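Local coordinates for protein glycoside hydrolase family 12 (Spirochaeta thermophila, PDB 5LU3) that probably hydrolyses cellulose as a whole enzyme, of which this chain is the carbohydrate-binding module of family 64, a type A module that also binds calcium, at residues A[2-6]-A[67-71]. Numbering follows the deposited sequence.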
ATOM      1  N   GLU A   2      12.783   0.750 -10.299  1.00 41.09           N
ATOM      2  CA  GLU A   2      12.707  -0.606  -9.755  1.00 32.13           C
ATOM      3  C   GLU A   2      11.777  -0.663  -8.540  1.00 21.04           C
ATOM      4  O   GLU A   2      11.842   0.163  -7.631  1.00 23.41           O
ATOM      5  CB  GLU A   2      14.087  -1.055  -9.310  1.00 39.27           C
ATOM      6  CG  GLU A   2      14.212  -2.541  -9.040  1.00 46.62           C
ATOM      7  CD  GLU A   2      15.671  -2.966  -8.924  1.00 61.46           C
ATOM      8  OE1 GLU A   2      16.281  -2.725  -7.851  1.00 66.49           O
ATOM      9  OE2 GLU A   2      16.208  -3.531  -9.915  1.00 73.43           O
ATOM     10  N   TYR A   3      10.920  -1.674  -8.505  1.00 18.57           N
ATOM     11  CA  TYR A   3      10.071  -1.913  -7.336  1.00 17.06           C
ATOM     12  C   TYR A   3      10.884  -2.667  -6.278  1.00 17.39           C
ATOM     13  O   TYR A   3      11.360  -3.791  -6.524  1.00 23.11           O
ATOM     14  CB  TYR A   3       8.823  -2.712  -7.700  1.00 17.43           C
ATOM     15  CG  TYR A   3       7.832  -1.957  -8.508  1.00 16.09           C
ATOM     16  CD1 TYR A   3       7.961  -1.858  -9.884  1.00 19.10           C
ATOM     17  CD2 TYR A   3       6.752  -1.345  -7.916  1.00 15.73           C
ATOM     18  CE1 TYR A   3       7.048  -1.137 -10.630  1.00 21.59           C
ATOM     19  CE2 TYR A   3       5.826  -0.621  -8.652  1.00 18.89           C
ATOM     20  CZ  TYR A   3       5.993  -0.499 -10.015  1.00 21.42           C
ATOM     21  OH  TYR A   3       5.094   0.195 -10.796  1.00 30.01           O
ATOM     22  N   LEU A   4      11.011  -2.064  -5.091  1.00 14.09           N
ATOM     23  CA  LEU A   4      11.797  -2.642  -4.016  1.00 15.81           C
ATOM     24  C   LEU A   4      10.911  -3.515  -3.160  1.00 14.19           C
ATOM     25  O   LEU A   4       9.844  -3.094  -2.707  1.00 13.76           O
ATOM     26  CB  LEU A   4      12.446  -1.540  -3.182  1.00 18.52           C
ATOM     27  CG  LEU A   4      13.340  -0.621  -4.024  1.00 25.62           C
ATOM     28  CD1 LEU A   4      14.002   0.389  -3.094  1.00 29.40           C
ATOM     29  CD2 LEU A   4      14.382  -1.398  -4.834  1.00 28.64           C
ATOM     30  N   GLU A   5      11.340  -4.744  -2.941  1.00 13.69           N
ATOM     31  CA  GLU A   5      10.514  -5.674  -2.187  1.00 13.91           C
ATOM     32  C   GLU A   5      10.512  -5.342  -0.706  1.00 14.04           C
ATOM     33  O   GLU A   5      11.524  -4.967  -0.129  1.00 16.08           O
ATOM     34  CB  GLU A   5      10.933  -7.131  -2.445  1.00 16.67           C
ATOM     35  CG  GLU A   5       9.907  -8.115  -1.895  1.00 17.27           C
ATOM     36  CD  GLU A   5      10.034  -9.527  -2.407  1.00 19.71           C
ATOM     37  OE1 GLU A   5      10.961  -9.817  -3.187  1.00 24.14           O
ATOM     38  OE2 GLU A   5       9.186 -10.380  -2.051  1.00 20.34           O
ATOM     39  N   MET A   6       9.334  -5.445  -0.112  1.00 12.37           N
ATOM     40  CA  MET A   6       9.175  -5.328   1.321  1.00 13.24           C
ATOM     41  C   MET A   6       8.186  -6.352   1.848  1.00 13.14           C
ATOM     42  O   MET A   6       7.516  -7.062   1.073  1.00 13.48           O
ATOM     43  CB  MET A   6       8.823  -3.903   1.709  1.00 14.66           C
ATOM     44  CG  MET A   6       7.548  -3.366   1.102  1.00 16.19           C
ATOM     45  SD  MET A   6       5.993  -4.052   1.771  1.00 15.46           S
ATOM     46  CE  MET A   6       4.855  -3.092   0.762  1.00 16.46           C
ATOM     47  N   TYR A  67       1.997 -10.776  -6.980  1.00 10.36           N
ATOM     48  CA  TYR A  67       2.538  -9.651  -6.252  1.00  9.52           C
ATOM     49  C   TYR A  67       1.636  -8.431  -6.309  1.00  9.39           C
ATOM     50  O   TYR A  67       0.761  -8.292  -7.150  1.00  9.59           O
ATOM     51  CB  TYR A  67       3.938  -9.277  -6.797  1.00 10.49           C
ATOM     52  CG  TYR A  67       5.052 -10.047  -6.133  1.00 12.49           C
ATOM     53  CD1 TYR A  67       5.297 -11.379  -6.419  1.00 14.24           C
ATOM     54  CD2 TYR A  67       5.878  -9.427  -5.223  1.00 12.69           C
ATOM     55  CE1 TYR A  67       6.329 -12.062  -5.772  1.00 16.89           C
ATOM     56  CE2 TYR A  67       6.883 -10.077  -4.578  1.00 16.60           C
ATOM     57  CZ  TYR A  67       7.112 -11.387  -4.838  1.00 17.37           C
ATOM     58  OH  TYR A  67       8.132 -12.027  -4.157  1.00 23.25           O
ATOM     59  N   TRP A  68       1.905  -7.529  -5.365  1.00  8.87           N
ATOM     60  CA  TRP A  68       1.289  -6.212  -5.326  1.00  8.67           C
ATOM     61  C   TRP A  68       2.383  -5.173  -5.558  1.00  9.07           C
ATOM     62  O   TRP A  68       3.345  -5.106  -4.789  1.00 10.66           O
ATOM     63  CB  TRP A  68       0.546  -5.984  -3.984  1.00  9.52           C
ATOM     64  CG  TRP A  68      -0.686  -6.831  -3.868  1.00  8.87           C
ATOM     65  CD1 TRP A  68      -1.947  -6.465  -4.178  1.00  8.99           C
ATOM     66  CD2 TRP A  68      -0.758  -8.183  -3.439  1.00  9.20           C
ATOM     67  NE1 TRP A  68      -2.822  -7.494  -3.959  1.00  9.46           N
ATOM     68  CE2 TRP A  68      -2.106  -8.577  -3.516  1.00  9.08           C
ATOM     69  CE3 TRP A  68       0.182  -9.101  -2.995  1.00  9.94           C
ATOM     70  CZ2 TRP A  68      -2.532  -9.863  -3.155  1.00 10.16           C
ATOM     71  CZ3 TRP A  68      -0.246 -10.375  -2.641  1.00 10.74           C
ATOM     72  CH2 TRP A  68      -1.585 -10.734  -2.725  1.00 10.23           C
ATOM     73  N   TYR A  69       2.209  -4.384  -6.620  1.00  9.21           N
ATOM     74  CA  TYR A  69       3.150  -3.354  -7.054  1.00  9.25           C
ATOM     75  C   TYR A  69       2.581  -1.993  -6.696  1.00  9.33           C
ATOM     76  O   TYR A  69       1.519  -1.608  -7.187  1.00 10.33           O
ATOM     77  CB  TYR A  69       3.355  -3.470  -8.576  1.00  9.05           C
ATOM     78  CG  TYR A  69       4.068  -4.747  -8.949  1.00  9.60           C
ATOM     79  CD1 TYR A  69       5.460  -4.806  -9.001  1.00 10.72           C
ATOM     80  CD2 TYR A  69       3.369  -5.903  -9.251  1.00  9.76           C
ATOM     81  CE1 TYR A  69       6.113  -5.973  -9.304  1.00 11.54           C
ATOM     82  CE2 TYR A  69       4.040  -7.103  -9.535  1.00  9.33           C
ATOM     83  CZ  TYR A  69       5.418  -7.120  -9.588  1.00 10.53           C
ATOM     84  OH  TYR A  69       6.126  -8.282  -9.887  1.00 13.04           O
ATOM     85  N   ILE A  70       3.288  -1.304  -5.802  1.00 10.21           N
ATOM     86  CA  ILE A  70       2.795  -0.086  -5.149  1.00  9.65           C
ATOM     87  C   ILE A  70       3.617   1.108  -5.587  1.00 10.13           C
ATOM     88  O   ILE A  70       4.845   1.078  -5.508  1.00 11.53           O
ATOM     89  CB  ILE A  70       2.915  -0.252  -3.627  1.00 11.10           C
ATOM     90  CG1 ILE A  70       2.186  -1.509  -3.142  1.00 11.69           C
ATOM     91  CG2 ILE A  70       2.406   0.995  -2.918  1.00 12.35           C
ATOM     92  CD1 ILE A  70       2.926  -2.258  -2.088  1.00 13.26           C
ATOM     93  N   HIS A  71       2.911   2.152  -6.017  1.00  9.56           N
ATOM     94  CA  HIS A  71       3.522   3.428  -6.350  1.00 10.11           C
ATOM     95  C   HIS A  71       2.984   4.476  -5.393  1.00  9.78           C
ATOM     96  O   HIS A  71       1.786   4.703  -5.325  1.00 10.71           O
ATOM     97  CB  HIS A  71       3.148   3.767  -7.782  1.00 12.08           C
ATOM     98  CG  HIS A  71       3.725   5.038  -8.300  1.00 14.50           C
ATOM     99  ND1 HIS A  71       3.352   5.531  -9.523  1.00 18.75           N
ATOM    100  CD2 HIS A  71       4.582   5.955  -7.775  1.00 15.48           C
ATOM    101  CE1 HIS A  71       3.979   6.669  -9.761  1.00 18.60           C
ATOM    102  NE2 HIS A  71       4.723   6.954  -8.711  1.00 17.19           N
TER
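In the two-sheet β-sandwich of this carbohydrate-binding module, residues 2-6 and 67-71 meet across one intervening strand, 16-22, of the same sheet. Edge strand 4-5 pairs parallel with 16-22 through Leu4 and Met6, so side chains, not backbone hydrogen bonds, join the two segments, whose directions differ by 105°. Tyr3, pointing toward 67-71, loses the largest area. Its ring face receives the edge of Tyr69 in a T-shaped (edge-to-face) pair, centroids 5.2 Å apart and planes at 86°, with Tyr3 CG 3.7 Å from Tyr69 CD1. Tyr69 CB adds an off-centre CH-pi contact, 4.2 Å from the Tyr3 ring centroid. The phenol of Tyr69 is held separately, by a hydrogen bond from its OH to Asp65. Ile70 contributes in two ways. Its carbonyl O lies at the edge of the Tyr3 ring, 3.7 Å from Tyr3 CE2. Its CA-to-CB bond points away from 2-6, yet the end of Met6 comes nearer and puts Met6 CE 3.5 Å from Ile70 CD1. Both apolar side chains also touch Met83 of strand 80-85, bringing the second sheet into the core. The polar end of the contact borders the calcium site: the Glu5 side chain lies about 4 Å from the bound ion, at whose site Asp7 and Asp24 sit. Here Tyr67 OH donates a hydrogen bond of 2.9 Å to Glu5 OE2.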